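GH18 chiitnase (Pseudoalteromonas aurantia, PDB 6K7Z) probably hydrolyses beta-1,4 linkages within chitin chains, as an endochitinase of glycoside hydrolase family 18. Local coordinates at residues Val112-Glu117 / Gln139-Arg144; Glu91-Leu96 / Ala131-Ser136; Leu41-Ala46 / Ser52-Asn57; Ala29-Ser34 / Asp98-Phe103; Leu161-Tyr166 / Thr209-Met214. All blocks are in the same frame, centred on the assembly; numbering follows the deposited sequence.

Contact 1: residues Val112-Glu117 / Gln139-Arg144; sequences VDIDYE and QELRKR
Val112 and Leu141 bring the strand and the helix nearest to each other, with their CA atoms 8.8 Å apart, a spacing that side chains rather than main chains must bridge. From the helix side Leu141 alone does this. Its CD2 methyl meets Ile114 CD1 at 3.9 Å, the two side chains reaching toward each other tip to tip, and the same Leu141 CD2 lies 4.3 Å from Val112 CB. Ile114 carries CG1 anti to the carbonyl carbon (chi1 -66°), and an extended second torsion sends CD1 out to the leucine. Between Val112 and Ile114 in the strand, Asp113 points away from the helix and is hydrogen-bonded to Tyr7, Ser75 and Ser153. Asp113, Asp115 and Glu117 fit the last three acidic positions of the family 18 DxxDxDxE signature, whose final glutamate is the catalytic acid in relatives. At the helix end, Glu140 OE1 is gripped twice, by Lys143 NZ at 2.8 Å from above the carboxylate plane and by Arg144 NH1 at 2.9 Å on the anti side. Strand 111-115, helix 130-144 and strand 151-154 form a beta-alpha-beta unit in which Ile152 touches both Ile114 and Leu141, while Leu100 and Val104 of helix 93-106 close against Leu141 and Val112.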
# COMPACT_ATOMS: atom_id res chain seq x y z
N VAL A 112 -2.68 9.24 -0.42
CA VAL A 112 -2.78 8.33 0.72
C VAL A 112 -2.73 6.90 0.22
O VAL A 112 -3.36 6.56 -0.79
CB VAL A 112 -4.08 8.54 1.53
CG1 VAL A 112 -4.13 7.58 2.72
CG2 VAL A 112 -4.19 9.95 2.01
N ASP A 113 -2.01 6.06 0.95
CA ASP A 113 -2.07 4.62 0.82
C ASP A 113 -2.83 4.08 2.02
O ASP A 113 -2.47 4.39 3.16
CB ASP A 113 -0.66 4.04 0.75
CG ASP A 113 -0.64 2.52 0.69
OD1 ASP A 113 -1.10 1.94 -0.33
OD2 ASP A 113 -0.13 1.89 1.64
N ILE A 114 -3.87 3.30 1.78
CA ILE A 114 -4.70 2.77 2.85
C ILE A 114 -4.22 1.35 3.09
O ILE A 114 -4.59 0.42 2.37
CB ILE A 114 -6.19 2.83 2.51
CG1 ILE A 114 -6.63 4.30 2.41
CG2 ILE A 114 -7.02 2.07 3.54
CD1 ILE A 114 -7.95 4.48 1.73
N ASP A 115 -3.36 1.18 4.09
CA ASP A 115 -2.78 -0.12 4.40
C ASP A 115 -3.63 -0.77 5.48
O ASP A 115 -3.29 -0.80 6.66
CB ASP A 115 -1.32 0.03 4.81
CG ASP A 115 -0.62 -1.30 5.00
OD1 ASP A 115 -1.25 -2.37 4.84
OD2 ASP A 115 0.60 -1.29 5.31
N TYR A 116 -4.76 -1.33 5.05
CA TYR A 116 -5.79 -1.87 5.93
C TYR A 116 -5.62 -3.38 6.06
O TYR A 116 -5.66 -4.09 5.05
CB TYR A 116 -7.16 -1.51 5.38
CG TYR A 116 -8.34 -2.06 6.14
CD1 TYR A 116 -8.90 -1.34 7.17
CD2 TYR A 116 -8.92 -3.28 5.80
CE1 TYR A 116 -10.00 -1.82 7.86
CE2 TYR A 116 -10.02 -3.77 6.49
CZ TYR A 116 -10.56 -3.03 7.52
OH TYR A 116 -11.67 -3.48 8.21
N GLU A 117 -5.45 -3.87 7.30
CA GLU A 117 -5.15 -5.28 7.54
C GLU A 117 -6.11 -5.92 8.54
O GLU A 117 -5.81 -6.99 9.09
CB GLU A 117 -3.70 -5.43 8.01
CG GLU A 117 -2.69 -4.56 7.22
CD GLU A 117 -1.25 -5.07 7.29
OE1 GLU A 117 -0.96 -5.93 8.14
OE2 GLU A 117 -0.40 -4.63 6.48
N GLN A 139 -14.66 6.85 -0.77
CA GLN A 139 -15.49 7.87 -1.39
C GLN A 139 -15.23 9.23 -0.76
O GLN A 139 -15.08 10.24 -1.47
CB GLN A 139 -16.97 7.49 -1.26
CG GLN A 139 -17.40 6.37 -2.20
CD GLN A 139 -18.81 5.87 -1.91
OE1 GLN A 139 -19.31 6.01 -0.79
NE2 GLN A 139 -19.44 5.27 -2.91
N GLU A 140 -15.18 9.29 0.57
CA GLU A 140 -15.00 10.56 1.25
C GLU A 140 -13.61 11.13 1.00
O GLU A 140 -13.43 12.34 0.88
CB GLU A 140 -15.26 10.40 2.74
CG GLU A 140 -16.65 9.92 3.07
CD GLU A 140 -17.68 11.01 2.89
OE1 GLU A 140 -17.29 12.17 2.58
OE2 GLU A 140 -18.88 10.72 3.07
N LEU A 141 -12.61 10.25 0.93
CA LEU A 141 -11.26 10.70 0.66
C LEU A 141 -11.13 11.23 -0.76
O LEU A 141 -10.51 12.28 -0.99
CB LEU A 141 -10.29 9.55 0.92
CG LEU A 141 -8.85 9.75 1.39
CD1 LEU A 141 -8.75 10.78 2.49
CD2 LEU A 141 -8.33 8.40 1.88
N ARG A 142 -11.73 10.52 -1.72
CA ARG A 142 -11.64 10.90 -3.12
C ARG A 142 -12.35 12.22 -3.39
O ARG A 142 -11.91 13.00 -4.24
CB ARG A 142 -12.22 9.79 -4.00
CG ARG A 142 -12.19 10.08 -5.50
CD ARG A 142 -10.79 10.48 -5.94
NE ARG A 142 -9.96 9.32 -6.22
CZ ARG A 142 -8.64 9.35 -6.30
NH1 ARG A 142 -7.98 10.49 -6.10
NH2 ARG A 142 -7.97 8.25 -6.58
N LYS A 143 -13.43 12.46 -2.65
CA LYS A 143 -14.11 13.75 -2.68
C LYS A 143 -13.14 14.88 -2.35
O LYS A 143 -13.13 15.92 -3.02
CB LYS A 143 -15.28 13.70 -1.69
CG LYS A 143 -16.09 14.97 -1.57
CD LYS A 143 -17.07 14.88 -0.39
CE LYS A 143 -18.03 13.71 -0.55
NZ LYS A 143 -18.86 13.52 0.69
N ARG A 144 -12.30 14.68 -1.33
CA ARG A 144 -11.39 15.72 -0.85
C ARG A 144 -10.05 15.73 -1.58
O ARG A 144 -9.38 16.77 -1.57
CB ARG A 144 -11.16 15.53 0.66
CG ARG A 144 -12.46 15.61 1.45
CD ARG A 144 -12.36 15.01 2.84
NE ARG A 144 -13.51 15.41 3.67
CZ ARG A 144 -14.70 14.82 3.64
NH1 ARG A 144 -14.94 13.80 2.83
NH2 ARG A 144 -15.67 15.24 4.44

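Contact 2: residues Glu91-Leu96 / Ala131-Ser136; sequences EDTAKL and AQFLIS
Thr93 OG1 and Ser136 OG lie 2.5 Å apart in a short hydrogen bond that ties together two successive outer helices of the TIM barrel, 93-106 and 130-144. The CA atoms of the same two residues are 6.5 Å apart, the closest backbone approach here, consistent with small side chains at the point where the helices draw together. In Ser136, OG stands anti to the backbone N (chi1 175°) and projects to the threonine. Thr93 holds OG1 between its backbone N and carbonyl carbon, which leaves the methyl CG2 turned to Phe133, 3.7 Å from CD1 and oblique to the ring. One side chain therefore serves a polar and an apolar neighbour at once. A valine in place of Thr93 would keep a similar bulk but is likely to leave Ser136 OG without its hydroxyl mate and the two helices without this polar tie. One turn further on, Leu96 crosses Phe133 at about a right angle: CD2 sits at the ring's edge, near its plane, 3.8 Å from CZ. Leu89 of helix 83-89 touches both Leu96 and Phe133, so this apolar patch continues into a third helix. The start of helix 93-106 is itself capped, with Asp92 at the N-cap: Lys95 N donates to Asp92 OD1 at 3.1 Å, with an N-H...O angle of 153°, and meets that oxygen from above the carboxylate plane.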
# COMPACT_ATOMS: atom_id res chain seq x y z
N GLU A 91 -17.70 4.62 12.33
CA GLU A 91 -18.90 5.37 12.65
C GLU A 91 -18.83 6.83 12.20
O GLU A 91 -19.85 7.52 12.27
CB GLU A 91 -19.17 5.30 14.16
CG GLU A 91 -19.34 3.85 14.64
CD GLU A 91 -19.35 3.71 16.15
OE1 GLU A 91 -18.93 4.67 16.85
OE2 GLU A 91 -19.76 2.64 16.64
N ASP A 92 -17.67 7.29 11.72
CA ASP A 92 -17.57 8.64 11.17
C ASP A 92 -16.43 8.72 10.15
O ASP A 92 -15.39 9.34 10.41
CB ASP A 92 -17.39 9.67 12.29
CG ASP A 92 -17.66 11.10 11.83
OD1 ASP A 92 -17.65 11.36 10.62
OD2 ASP A 92 -17.88 11.96 12.71
N THR A 93 -16.63 8.11 8.98
CA THR A 93 -15.58 8.11 7.96
C THR A 93 -15.33 9.50 7.40
O THR A 93 -14.23 9.78 6.93
CB THR A 93 -15.94 7.15 6.81
OG1 THR A 93 -17.16 7.59 6.18
CG2 THR A 93 -16.12 5.75 7.35
N ALA A 94 -16.33 10.38 7.42
CA ALA A 94 -16.11 11.71 6.87
C ALA A 94 -15.10 12.48 7.71
O ALA A 94 -14.26 13.20 7.18
CB ALA A 94 -17.43 12.47 6.77
N LYS A 95 -15.17 12.31 9.03
CA LYS A 95 -14.21 12.96 9.92
C LYS A 95 -12.81 12.40 9.71
O LYS A 95 -11.84 13.17 9.65
CB LYS A 95 -14.66 12.78 11.37
CG LYS A 95 -13.78 13.49 12.38
CD LYS A 95 -14.42 13.50 13.78
CE LYS A 95 -13.64 14.41 14.72
NZ LYS A 95 -14.08 14.34 16.15
N LEU A 96 -12.70 11.08 9.59
CA LEU A 96 -11.41 10.46 9.28
C LEU A 96 -10.88 10.97 7.94
O LEU A 96 -9.72 11.38 7.84
CB LEU A 96 -11.56 8.94 9.27
CG LEU A 96 -10.32 8.14 8.86
CD1 LEU A 96 -9.18 8.40 9.83
CD2 LEU A 96 -10.63 6.65 8.79
N ALA A 131 -15.81 -3.87 4.67
CA ALA A 131 -15.96 -3.48 3.28
C ALA A 131 -16.67 -2.14 3.16
O ALA A 131 -16.22 -1.25 2.43
CB ALA A 131 -16.71 -4.57 2.50
N GLN A 132 -17.77 -1.97 3.89
CA GLN A 132 -18.47 -0.69 3.82
C GLN A 132 -17.62 0.44 4.39
O GLN A 132 -17.70 1.58 3.90
CB GLN A 132 -19.81 -0.78 4.54
CG GLN A 132 -20.56 0.55 4.57
CD GLN A 132 -20.86 1.08 3.16
OE1 GLN A 132 -21.45 0.37 2.33
NE2 GLN A 132 -20.43 2.32 2.88
N PHE A 133 -16.78 0.14 5.39
CA PHE A 133 -15.85 1.15 5.90
C PHE A 133 -14.89 1.59 4.80
O PHE A 133 -14.71 2.79 4.56
CB PHE A 133 -15.08 0.58 7.09
CG PHE A 133 -13.90 1.43 7.49
CD1 PHE A 133 -14.08 2.70 8.01
CD2 PHE A 133 -12.60 0.94 7.37
CE1 PHE A 133 -13.00 3.48 8.39
CE2 PHE A 133 -11.51 1.71 7.75
CZ PHE A 133 -11.70 2.99 8.26
N LEU A 134 -14.27 0.63 4.12
CA LEU A 134 -13.32 0.98 3.07
C LEU A 134 -14.02 1.66 1.90
O LEU A 134 -13.47 2.58 1.30
CB LEU A 134 -12.60 -0.28 2.61
CG LEU A 134 -11.72 -0.85 3.71
CD1 LEU A 134 -11.24 -2.22 3.28
CD2 LEU A 134 -10.54 0.07 3.97
N ILE A 135 -15.24 1.22 1.58
CA ILE A 135 -16.00 1.88 0.52
C ILE A 135 -16.28 3.34 0.88
O ILE A 135 -16.02 4.25 0.10
CB ILE A 135 -17.29 1.11 0.24
CG1 ILE A 135 -16.95 -0.19 -0.49
CG2 ILE A 135 -18.31 1.96 -0.53
CD1 ILE A 135 -18.08 -1.20 -0.49
N SER A 136 -16.82 3.56 2.08
CA SER A 136 -17.14 4.93 2.50
C SER A 136 -15.89 5.78 2.65
O SER A 136 -15.86 6.94 2.22
CB SER A 136 -17.93 4.91 3.81
OG SER A 136 -18.14 6.24 4.27

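Contact 3: residues Leu41-Ala46 / Ser52-Asn57; sequences LVLSGA and SSFTTN
Ala46 and Thr55 mark the closest backbone approach, their CA atoms 8.2 Å apart, and the chain directions from Leu43 to Ala46 and from Ser52 to Thr55 differ by only 17°. These touching parts thus run nearly the same way, but no hydrogen bond joins them, and side chains fill the interval. Leu43 is the principal one, contributing the largest share of the 205 Å² buried between the segments. Its CG stands anti to the carbonyl carbon (chi1 -68°), and the branch end reaches the opposite main chain: CD1 lies 3.6 Å from Ser53 N and 4.0 Å from Ser52 C. Both methyls also meet the Phe54 ring along its CD1-CE1 bond, from the same side of its plane. Leu43 CD1 is 3.9 Å from Phe54 CD1, and Leu43 CD2 is equally distant from Phe54 CE1. The side chains cross at about a right angle, with CD1 approaching the ring obliquely. At the other end, Thr55 CG2 lies 3.9 Å from Ala46 O, a van der Waals contact. Thr55 occupies the N-cap position of helix 56-67, and its OG1 is hydrogen-bonded to Thr58 OG1. Strand 41-43 pairs antiparallel with barrel strand 25-33, and Leu43 packs on Leu31 of that strand and on Phe103 of helix 93-106. Phe54 continues the apolar layer, touching Leu28 of strand 25-33 and Ile59 and Ile62 of helix 56-67.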
# COMPACT_ATOMS: atom_id res chain seq x y z
N LEU A 41 -4.79 11.05 14.85
CA LEU A 41 -3.87 10.26 14.05
C LEU A 41 -2.43 10.62 14.40
O LEU A 41 -2.09 11.81 14.47
CB LEU A 41 -4.13 10.49 12.55
CG LEU A 41 -5.59 10.29 12.13
CD1 LEU A 41 -5.75 10.36 10.61
CD2 LEU A 41 -6.14 8.99 12.68
N VAL A 42 -1.59 9.61 14.62
CA VAL A 42 -0.21 9.83 15.03
C VAL A 42 0.74 9.14 14.06
O VAL A 42 0.43 8.08 13.50
CB VAL A 42 0.07 9.35 16.47
CG1 VAL A 42 -0.77 10.14 17.48
CG2 VAL A 42 -0.20 7.86 16.59
N LEU A 43 1.91 9.75 13.88
CA LEU A 43 2.96 9.22 13.02
C LEU A 43 3.85 8.25 13.79
O LEU A 43 4.07 8.39 14.99
CB LEU A 43 3.83 10.35 12.46
CG LEU A 43 3.16 11.28 11.46
CD1 LEU A 43 3.99 12.56 11.29
CD2 LEU A 43 3.00 10.57 10.12
N SER A 44 4.36 7.26 13.07
CA SER A 44 5.34 6.31 13.58
C SER A 44 6.34 6.03 12.47
O SER A 44 6.07 6.26 11.29
CB SER A 44 4.69 5.01 14.05
OG SER A 44 3.97 4.39 12.99
N GLY A 45 7.52 5.56 12.86
CA GLY A 45 8.58 5.27 11.91
C GLY A 45 9.60 6.39 11.82
O GLY A 45 9.52 7.41 12.50
N ALA A 46 10.59 6.17 10.95
CA ALA A 46 11.69 7.12 10.84
C ALA A 46 11.24 8.49 10.37
O ALA A 46 11.97 9.47 10.56
CB ALA A 46 12.74 6.56 9.89
N SER A 52 3.23 14.20 15.59
CA SER A 52 2.46 15.05 14.68
C SER A 52 3.32 15.72 13.61
O SER A 52 2.79 16.54 12.86
CB SER A 52 1.70 16.11 15.48
OG SER A 52 2.57 16.84 16.32
N SER A 53 4.60 15.38 13.49
CA SER A 53 5.44 16.13 12.57
C SER A 53 6.52 15.25 11.96
O SER A 53 7.07 14.37 12.62
CB SER A 53 6.10 17.33 13.26
OG SER A 53 7.03 16.90 14.24
N PHE A 54 6.83 15.54 10.69
CA PHE A 54 7.95 14.93 9.98
C PHE A 54 9.27 15.54 10.44
O PHE A 54 9.35 16.72 10.79
CB PHE A 54 7.82 15.17 8.47
CG PHE A 54 6.77 14.33 7.79
CD1 PHE A 54 6.41 13.09 8.28
CD2 PHE A 54 6.18 14.79 6.63
CE1 PHE A 54 5.45 12.34 7.62
CE2 PHE A 54 5.24 14.03 5.96
CZ PHE A 54 4.87 12.81 6.46
N THR A 55 10.33 14.73 10.39
CA THR A 55 11.66 15.29 10.63
C THR A 55 12.04 16.26 9.52
O THR A 55 11.49 16.25 8.41
CB THR A 55 12.71 14.19 10.72
OG1 THR A 55 12.88 13.58 9.43
CG2 THR A 55 12.32 13.17 11.75
N THR A 56 13.02 17.11 9.82
CA THR A 56 13.52 18.06 8.82
C THR A 56 14.02 17.33 7.57
O THR A 56 13.71 17.73 6.44
CB THR A 56 14.63 18.92 9.43
OG1 THR A 56 14.09 19.66 10.54
CG2 THR A 56 15.17 19.89 8.40
N ASN A 57 14.80 16.26 7.76
CA ASN A 57 15.33 15.53 6.61
C ASN A 57 14.21 14.93 5.77
O ASN A 57 14.29 14.90 4.53
CB ASN A 57 16.29 14.43 7.07
CG ASN A 57 17.67 14.96 7.42
OD1 ASN A 57 18.01 16.10 7.09
ND2 ASN A 57 18.48 14.13 8.07

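Contact 4: residues Ala29-Ser34 / Asp98-Phe103; sequences AFLSSS and DSLASF
In the layer where the TIM barrel wall meets its outer helices, Leu31 of strand 25-33 packs against Leu100 and Phe103 of helix 93-106. The CA atoms of Leu31 and Leu100 are 9.0 Å apart, so the contact is made by side chains alone. Its focus is one methyl. Leu31 CD2 stands over a face of the Phe103 ring, 4.2 Å from the centroid and 17° off the ring normal, which defines a CH-pi contact. The methyl is offset toward the rim, and its nearest ring atom is CG. The same Leu31 CD2 meets Leu100 CD2 at 3.9 Å, so it is shared between residues three apart on the helix. Leu31 extends across the gap with CG anti to its backbone N (chi1 -176°), sliding past both partners in the opposite direction. On the helix, Asp98 O accepts twice from Ser102, from N and from OG, each at 2.9 Å, the two donors arriving from opposite faces of the carbonyl plane. Strand 71-77 lies beside this contact: Ile74 touches Leu31 and Phe103, and Phe76 touches Leu100. Leu41 of strand 41-43 packs on both leucines, and Leu141 of helix 130-144 meets Leu100.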
# COMPACT_ATOMS: atom_id res chain seq x y z
N ALA A 29 5.45 5.25 5.85
CA ALA A 29 4.74 4.41 6.83
C ALA A 29 5.17 4.73 8.27
O ALA A 29 6.35 4.63 8.56
CB ALA A 29 5.01 2.94 6.51
N PHE A 30 4.26 5.06 9.19
CA PHE A 30 2.81 5.08 9.02
C PHE A 30 2.19 6.27 9.73
O PHE A 30 2.78 6.89 10.62
CB PHE A 30 2.15 3.82 9.61
CG PHE A 30 2.42 2.56 8.87
CD1 PHE A 30 1.77 2.28 7.68
CD2 PHE A 30 3.30 1.61 9.39
CE1 PHE A 30 2.02 1.09 6.99
CE2 PHE A 30 3.55 0.43 8.71
CZ PHE A 30 2.91 0.17 7.52
N LEU A 31 0.95 6.54 9.35
CA LEU A 31 0.04 7.37 10.13
C LEU A 31 -1.06 6.44 10.62
O LEU A 31 -1.57 5.63 9.84
CB LEU A 31 -0.52 8.50 9.27
CG LEU A 31 -1.43 9.54 9.90
CD1 LEU A 31 -0.66 10.40 10.89
CD2 LEU A 31 -2.05 10.39 8.80
N SER A 32 -1.41 6.51 11.90
CA SER A 32 -2.41 5.57 12.42
C SER A 32 -3.11 6.16 13.63
O SER A 32 -2.78 7.24 14.11
CB SER A 32 -1.78 4.20 12.75
OG SER A 32 -0.83 4.28 13.79
N SER A 33 -4.12 5.44 14.12
CA SER A 33 -4.87 5.89 15.28
C SER A 33 -4.02 5.84 16.54
O SER A 33 -3.23 4.91 16.73
CB SER A 33 -6.11 5.03 15.48
OG SER A 33 -7.08 5.26 14.47
N SER A 34 -4.18 6.83 17.41
CA SER A 34 -3.63 6.72 18.75
C SER A 34 -4.45 5.72 19.55
O SER A 34 -5.64 5.52 19.29
CB SER A 34 -3.61 8.07 19.46
OG SER A 34 -4.90 8.41 19.94
N ASP A 98 -11.47 13.75 6.44
CA ASP A 98 -11.03 15.14 6.53
C ASP A 98 -9.68 15.24 7.21
O ASP A 98 -8.81 16.02 6.77
CB ASP A 98 -12.06 15.98 7.29
CG ASP A 98 -11.54 17.36 7.62
OD1 ASP A 98 -11.52 18.22 6.71
OD2 ASP A 98 -11.13 17.59 8.78
N SER A 99 -9.46 14.46 8.27
CA SER A 99 -8.15 14.45 8.92
C SER A 99 -7.06 13.98 7.97
O SER A 99 -5.97 14.56 7.91
CB SER A 99 -8.20 13.57 10.16
OG SER A 99 -9.16 14.05 11.09
N LEU A 100 -7.33 12.91 7.22
CA LEU A 100 -6.33 12.39 6.28
C LEU A 100 -6.05 13.40 5.16
O LEU A 100 -4.89 13.68 4.83
CB LEU A 100 -6.79 11.06 5.70
CG LEU A 100 -6.75 9.81 6.59
CD1 LEU A 100 -7.41 8.65 5.88
CD2 LEU A 100 -5.33 9.44 6.97
N ALA A 101 -7.11 13.93 4.55
CA ALA A 101 -6.95 14.90 3.48
C ALA A 101 -6.17 16.12 3.96
O ALA A 101 -5.28 16.62 3.26
CB ALA A 101 -8.31 15.32 2.92
N SER A 102 -6.49 16.61 5.16
CA SER A 102 -5.74 17.73 5.72
C SER A 102 -4.27 17.37 5.90
O SER A 102 -3.39 18.16 5.55
CB SER A 102 -6.36 18.16 7.04
OG SER A 102 -7.65 18.71 6.82
N PHE A 103 -3.99 16.17 6.42
CA PHE A 103 -2.59 15.79 6.58
C PHE A 103 -1.87 15.79 5.24
O PHE A 103 -0.73 16.27 5.15
CB PHE A 103 -2.47 14.42 7.24
CG PHE A 103 -1.05 14.03 7.54
CD1 PHE A 103 -0.27 13.37 6.59
CD2 PHE A 103 -0.49 14.33 8.77
CE1 PHE A 103 1.06 13.03 6.87
CE2 PHE A 103 0.82 13.98 9.06
CZ PHE A 103 1.60 13.34 8.10

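Contact 5: residues Leu161-Tyr166 / Thr209-Met214; sequences LEQGGY and TKLPNM
Leu161 and Leu211 cross obliquely, meeting through one branch of each: Leu161 CD2 is 3.9 Å from Leu211 CD1. Both keep CG anti to the carbonyl carbon with an extended second torsion, an arrangement that carries their methyls into the gap between the segments. Leu211 CD1 also lies 3.8 Å from Leu161 O, so this methyl touches main chain as well as side chain. The other branch, CD2, turns to Gln163, where NE2 of the amide is 3.8 Å away in a van der Waals contact. Gln163 starts with CG anti to its backbone N and then bends at its second torsion (chi2 76°), which folds the amide back alongside the leucine, the two side chains sliding past each other in opposite directions. The contact joins two connecting loops of the TIM barrel, one leading from strand 151-154 to helix 169-177, the other from helix 198-209 to strand 219-224. Each contains a type II beta turn. Gly165 N donates to Glu162 O at 2.8 Å in the first, and Met214 N to Leu211 O at 3.0 Å in the second. Gly164 and Asn213 occupy the third positions of these turns with positive phi, and at Gly164 the backbone angles call for glycine. Leu161 packs on Tyr170 of helix 169-177 and on Leu184 and Val186 of strand 183-187, while Asn213 ND2 is hydrogen-bonded to Val174 O of that helix.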
# COMPACT_ATOMS: atom_id res chain seq x y z
N LEU A 161 -9.02 -10.56 -1.96
CA LEU A 161 -9.36 -10.41 -3.38
C LEU A 161 -9.82 -11.72 -4.02
O LEU A 161 -10.02 -11.77 -5.24
CB LEU A 161 -8.16 -9.86 -4.14
CG LEU A 161 -7.77 -8.42 -3.78
CD1 LEU A 161 -6.35 -8.08 -4.18
CD2 LEU A 161 -8.74 -7.44 -4.41
N GLU A 162 -9.99 -12.77 -3.23
CA GLU A 162 -10.35 -14.09 -3.74
C GLU A 162 -11.87 -14.15 -3.90
O GLU A 162 -12.60 -14.22 -2.90
CB GLU A 162 -9.83 -15.17 -2.80
CG GLU A 162 -8.31 -15.33 -2.86
CD GLU A 162 -7.88 -16.00 -4.15
OE1 GLU A 162 -8.47 -17.04 -4.49
OE2 GLU A 162 -6.97 -15.47 -4.84
N GLN A 163 -12.34 -14.09 -5.14
CA GLN A 163 -13.76 -14.23 -5.45
C GLN A 163 -14.36 -15.41 -4.70
O GLN A 163 -13.83 -16.53 -4.76
CB GLN A 163 -13.94 -14.41 -6.96
CG GLN A 163 -15.40 -14.48 -7.42
CD GLN A 163 -16.08 -13.12 -7.43
OE1 GLN A 163 -17.02 -12.87 -6.67
NE2 GLN A 163 -15.62 -12.24 -8.32
N GLY A 164 -15.41 -15.16 -3.95
CA GLY A 164 -16.05 -16.21 -3.20
C GLY A 164 -15.44 -16.57 -1.87
O GLY A 164 -15.98 -17.33 -1.15
N GLY A 165 -14.31 -15.98 -1.54
CA GLY A 165 -13.65 -16.27 -0.29
C GLY A 165 -14.31 -15.75 0.96
O GLY A 165 -15.02 -14.81 0.89
N TYR A 166 -14.00 -16.37 2.08
CA TYR A 166 -14.49 -16.03 3.40
C TYR A 166 -13.99 -14.70 3.93
O TYR A 166 -14.56 -14.14 4.80
CB TYR A 166 -14.08 -17.12 4.39
CG TYR A 166 -14.45 -16.97 5.88
CD1 TYR A 166 -15.76 -16.94 6.30
CD2 TYR A 166 -13.48 -16.91 6.86
CE1 TYR A 166 -16.09 -16.84 7.64
CE2 TYR A 166 -13.80 -16.80 8.22
CZ TYR A 166 -15.12 -16.76 8.60
OH TYR A 166 -15.45 -16.67 9.95
N THR A 209 -6.65 -8.87 -11.72
CA THR A 209 -6.76 -7.85 -12.76
C THR A 209 -8.10 -7.90 -13.48
O THR A 209 -8.46 -6.93 -14.16
CB THR A 209 -5.67 -7.98 -13.81
OG1 THR A 209 -5.84 -9.21 -14.53
CG2 THR A 209 -4.29 -7.93 -13.16
N LYS A 210 -8.83 -9.00 -13.35
CA LYS A 210 -10.10 -9.20 -14.03
C LYS A 210 -11.30 -8.98 -13.13
O LYS A 210 -12.44 -9.20 -13.57
CB LYS A 210 -10.15 -10.61 -14.62
CG LYS A 210 -9.07 -10.85 -15.67
CD LYS A 210 -9.15 -12.27 -16.22
CE LYS A 210 -8.00 -12.55 -17.17
NZ LYS A 210 -7.97 -13.99 -17.60
N LEU A 211 -11.09 -8.55 -11.88
CA LEU A 211 -12.20 -8.16 -11.03
C LEU A 211 -12.87 -6.92 -11.60
O LEU A 211 -12.26 -6.16 -12.34
CB LEU A 211 -11.71 -7.91 -9.60
CG LEU A 211 -11.35 -9.16 -8.78
CD1 LEU A 211 -10.58 -8.79 -7.52
CD2 LEU A 211 -12.60 -9.96 -8.41
N PRO A 212 -14.15 -6.71 -11.28
CA PRO A 212 -14.83 -5.49 -11.76
C PRO A 212 -14.07 -4.23 -11.35
O PRO A 212 -13.63 -4.09 -10.21
CB PRO A 212 -16.20 -5.57 -11.08
CG PRO A 212 -16.46 -7.07 -10.94
CD PRO A 212 -15.08 -7.66 -10.64
N ASN A 213 -13.89 -3.33 -12.32
CA ASN A 213 -13.19 -2.05 -12.22
C ASN A 213 -11.68 -2.21 -12.11
O ASN A 213 -10.97 -1.20 -12.12
CB ASN A 213 -13.68 -1.19 -11.05
CG ASN A 213 -15.14 -0.85 -11.16
OD1 ASN A 213 -15.59 -0.41 -12.22
ND2 ASN A 213 -15.90 -1.12 -10.11
N MET A 214 -11.16 -3.42 -12.04
CA MET A 214 -9.73 -3.61 -11.95
C MET A 214 -9.12 -3.84 -13.33
O MET A 214 -9.83 -4.01 -14.34
CB MET A 214 -9.40 -4.76 -11.01
CG MET A 214 -9.68 -4.43 -9.54
SD MET A 214 -8.55 -3.17 -8.90
CE MET A 214 -9.62 -1.73 -8.87

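Contacts 1 to 4 touch or adjoin one another in a connected series, whereas contact 5 lies apart, its centre about 35 Å from that of contact 3 and about 19 Å from that of contact 1. Helix 130-144 serves contacts 1 and 2, and helix 93-106 serves contacts 2 and 4. Contacts 3 and 4 have centres about 11 Å apart and reach neighbouring strands, 41-43 and 25-33. Along the chain, contact 3 falls within the span of contact 4, contacts 4 and 2 interleave, as do 2 and 1, and contact 5 follows. Contacts 1, 2 and 4 thus join neighbouring strands and helices of the barrel beside strand 111-115, whose acidic residues fit the family 18 signature.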